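Local atomic coordinates of uncharacterized lipoprotein YjhA (Bacillus subtilis, PDB entry 3CFU), a protein that is of unknown function but is probably a lipid-tethered membrane protein, this chain being its DUF4352 beta-sandwich domain, presumably outside the cytoplasm. Residues I51-E56 against Y120-N125. Residues are numbered along the deposited sequence; the frame is centred on the assembly and turned at random.
Sequences IEVTME and YTLVYN
Leu122 and Tyr124 point from strand 121-124 at strand 47-57, and with CG anti to the backbone N in both (chi1 -178° for Leu122) the isobutyl group and the ring reach across to Ile51, Val53 and Met55. This is the core between the two antiparallel sheets of a beta sandwich, which make up this DUF4352 domain. The short strand segments run in roughly the same direction, 31° apart, and their axes come no nearer than 10.9 Å. No hydrogen bond joins them, so side chains alone bridge the gap. At one end a single methyl of Leu122 does the touching: its CD2 lies 3.9 Å from Val53 CG1 and 4.2 Å from Ile51 CG2, while the Ile51 and Leu122 side chains, coming from the two strands, pass alongside each other with opposite headings. Leu72 of strand 70-73 touches both Ile51 and Leu122, and Leu108 of strand 103-112 also packs on Leu122, so the methyl contacts belong to a wider aliphatic layer. Farther along, the selenomethionine at Met55 meets Tyr124 in an oblique Met-aromatic contact. Its selenium stands 5.4 Å from the ring centroid, well off the ring normal, so it does not sit over the face. A bend at the last torsion (chi3 65°) carries Met55 CE to the ring's edge, near its plane, at the phenol end. Tyr124 is buried, and its hydroxyl is satisfied by a hydrogen bond with Thr13 OG1 on the same sheet as Met55, which ties the polar end of Tyr124 to the facing sheet. Phe15 stacks on the Tyr124 ring. Against the phenol the methyl fits closely, Met55 CE lying 3.3 Å from Tyr124 OH and 4.3 Å from Tyr124 CZ.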
loop_
_atom_site.group_PDB
_atom_site.type_symbol
_atom_site.label_atom_id
_atom_site.label_comp_id
_atom_site.label_asym_id
_atom_site.label_seq_id
_atom_site.Cartn_x
_atom_site.Cartn_y
_atom_site.Cartn_z
ATOM N N ILE A 51 3.969 0.597 6.764
ATOM C CA ILE A 51 2.745 1.354 6.560
ATOM C C ILE A 51 1.529 0.450 6.644
ATOM O O ILE A 51 1.453 -0.573 5.960
ATOM C CB ILE A 51 2.754 2.057 5.182
ATOM C CG1 ILE A 51 3.953 3.008 5.096
ATOM C CG2 ILE A 51 1.465 2.835 4.985
ATOM C CD1 ILE A 51 4.270 3.488 3.701
ATOM N N GLU A 52 0.593 0.817 7.516
ATOM C CA GLU A 52 -0.642 0.065 7.668
ATOM C C GLU A 52 -1.693 0.877 6.931
ATOM O O GLU A 52 -1.806 2.090 7.139
ATOM C CB GLU A 52 -1.039 -0.081 9.142
ATOM C CG GLU A 52 -2.300 -0.899 9.330
ATOM C CD GLU A 52 -2.755 -0.964 10.772
ATOM O OE1 GLU A 52 -3.211 0.071 11.306
ATOM O OE2 GLU A 52 -2.653 -2.056 11.375
ATOM N N VAL A 53 -2.446 0.209 6.061
ATOM C CA VAL A 53 -3.489 0.868 5.277
ATOM C C VAL A 53 -4.803 0.088 5.365
ATOM O O VAL A 53 -4.824 -1.080 5.762
ATOM C CB VAL A 53 -3.066 1.003 3.769
ATOM C CG1 VAL A 53 -1.752 1.763 3.652
ATOM C CG2 VAL A 53 -2.916 -0.366 3.130
ATOM N N THR A 54 -5.900 0.747 5.000
ATOM C CA THR A 54 -7.215 0.129 5.027
ATOM C C THR A 54 -7.958 0.446 3.743
ATOM O O THR A 54 -7.927 1.577 3.268
ATOM C CB THR A 54 -8.077 0.653 6.205
ATOM O OG1 THR A 54 -7.539 0.173 7.442
ATOM C CG2 THR A 54 -9.532 0.177 6.067
HETATM N N MSE A 55 -8.618 -0.569 3.193
HETATM C CA MSE A 55 -9.413 -0.437 1.981
HETATM C C MSE A 55 -10.855 -0.801 2.298
HETATM O O MSE A 55 -11.129 -1.859 2.868
HETATM C CB MSE A 55 -8.920 -1.379 0.874
HETATM C CG MSE A 55 -7.654 -0.929 0.185
HETATM SE SE MSE A 55 -7.000 -2.158 -1.171
HETATM C CE MSE A 55 -8.434 -2.045 -2.463
ATOM N N GLU A 56 -11.779 0.076 1.928
ATOM C CA GLU A 56 -13.184 -0.192 2.155
ATOM C C GLU A 56 -13.926 -0.192 0.831
ATOM O O GLU A 56 -13.944 0.816 0.110
ATOM C CB GLU A 56 -13.798 0.859 3.079
ATOM C CG GLU A 56 -15.320 0.797 3.192
ATOM C CD GLU A 56 -15.863 1.848 4.161
ATOM O OE1 GLU A 56 -15.041 2.457 4.883
ATOM O OE2 GLU A 56 -17.097 2.062 4.207
ATOM N N TYR A 120 8.912 10.774 1.681
ATOM C CA TYR A 120 8.176 9.731 0.976
ATOM C C TYR A 120 6.659 9.861 0.854
ATOM O O TYR A 120 5.958 10.259 1.788
ATOM C CB TYR A 120 8.529 8.382 1.608
ATOM C CG TYR A 120 9.968 7.989 1.379
ATOM C CD1 TYR A 120 10.313 7.107 0.355
ATOM C CD2 TYR A 120 10.994 8.522 2.164
ATOM C CE1 TYR A 120 11.644 6.761 0.116
ATOM C CE2 TYR A 120 12.330 8.185 1.931
ATOM C CZ TYR A 120 12.644 7.303 0.909
ATOM O OH TYR A 120 13.955 6.947 0.690
ATOM N N THR A 121 6.167 9.493 -0.319
ATOM C CA THR A 121 4.753 9.548 -0.616
ATOM C C THR A 121 4.256 8.162 -0.996
ATOM O O THR A 121 4.860 7.480 -1.822
ATOM C CB THR A 121 4.488 10.499 -1.793
ATOM O OG1 THR A 121 5.174 11.735 -1.564
ATOM C CG2 THR A 121 2.992 10.771 -1.941
ATOM N N LEU A 122 3.166 7.731 -0.374
ATOM C CA LEU A 122 2.607 6.438 -0.722
ATOM C C LEU A 122 1.642 6.753 -1.855
ATOM O O LEU A 122 0.962 7.788 -1.836
ATOM C CB LEU A 122 1.859 5.801 0.451
ATOM C CG LEU A 122 1.305 4.416 0.079
ATOM C CD1 LEU A 122 2.459 3.442 -0.096
ATOM C CD2 LEU A 122 0.341 3.920 1.137
ATOM N N VAL A 123 1.618 5.876 -2.854
ATOM C CA VAL A 123 0.752 6.045 -4.009
ATOM C C VAL A 123 -0.254 4.909 -4.019
ATOM O O VAL A 123 0.091 3.748 -3.760
ATOM C CB VAL A 123 1.547 5.987 -5.332
ATOM C CG1 VAL A 123 0.581 6.059 -6.509
ATOM C CG2 VAL A 123 2.587 7.132 -5.390
ATOM N N TYR A 124 -1.501 5.242 -4.322
ATOM C CA TYR A 124 -2.543 4.243 -4.363
ATOM C C TYR A 124 -3.366 4.438 -5.621
ATOM O O TYR A 124 -3.907 5.521 -5.837
ATOM C CB TYR A 124 -3.445 4.371 -3.124
ATOM C CG TYR A 124 -4.696 3.528 -3.178
ATOM C CD1 TYR A 124 -4.616 2.149 -3.326
ATOM C CD2 TYR A 124 -5.960 4.108 -3.098
ATOM C CE1 TYR A 124 -5.760 1.360 -3.398
ATOM C CE2 TYR A 124 -7.116 3.326 -3.159
ATOM C CZ TYR A 124 -7.002 1.948 -3.312
ATOM O OH TYR A 124 -8.114 1.144 -3.378
ATOM N N ASN A 125 -3.435 3.406 -6.461
ATOM C CA ASN A 125 -4.240 3.463 -7.676
ATOM C C ASN A 125 -5.295 2.362 -7.523
ATOM O O ASN A 125 -4.988 1.166 -7.615
ATOM C CB ASN A 125 -3.391 3.223 -8.934
ATOM C CG ASN A 125 -4.166 3.506 -10.221
ATOM O OD1 ASN A 125 -5.259 2.962 -10.443
ATOM N ND2 ASN A 125 -3.610 4.365 -11.071
#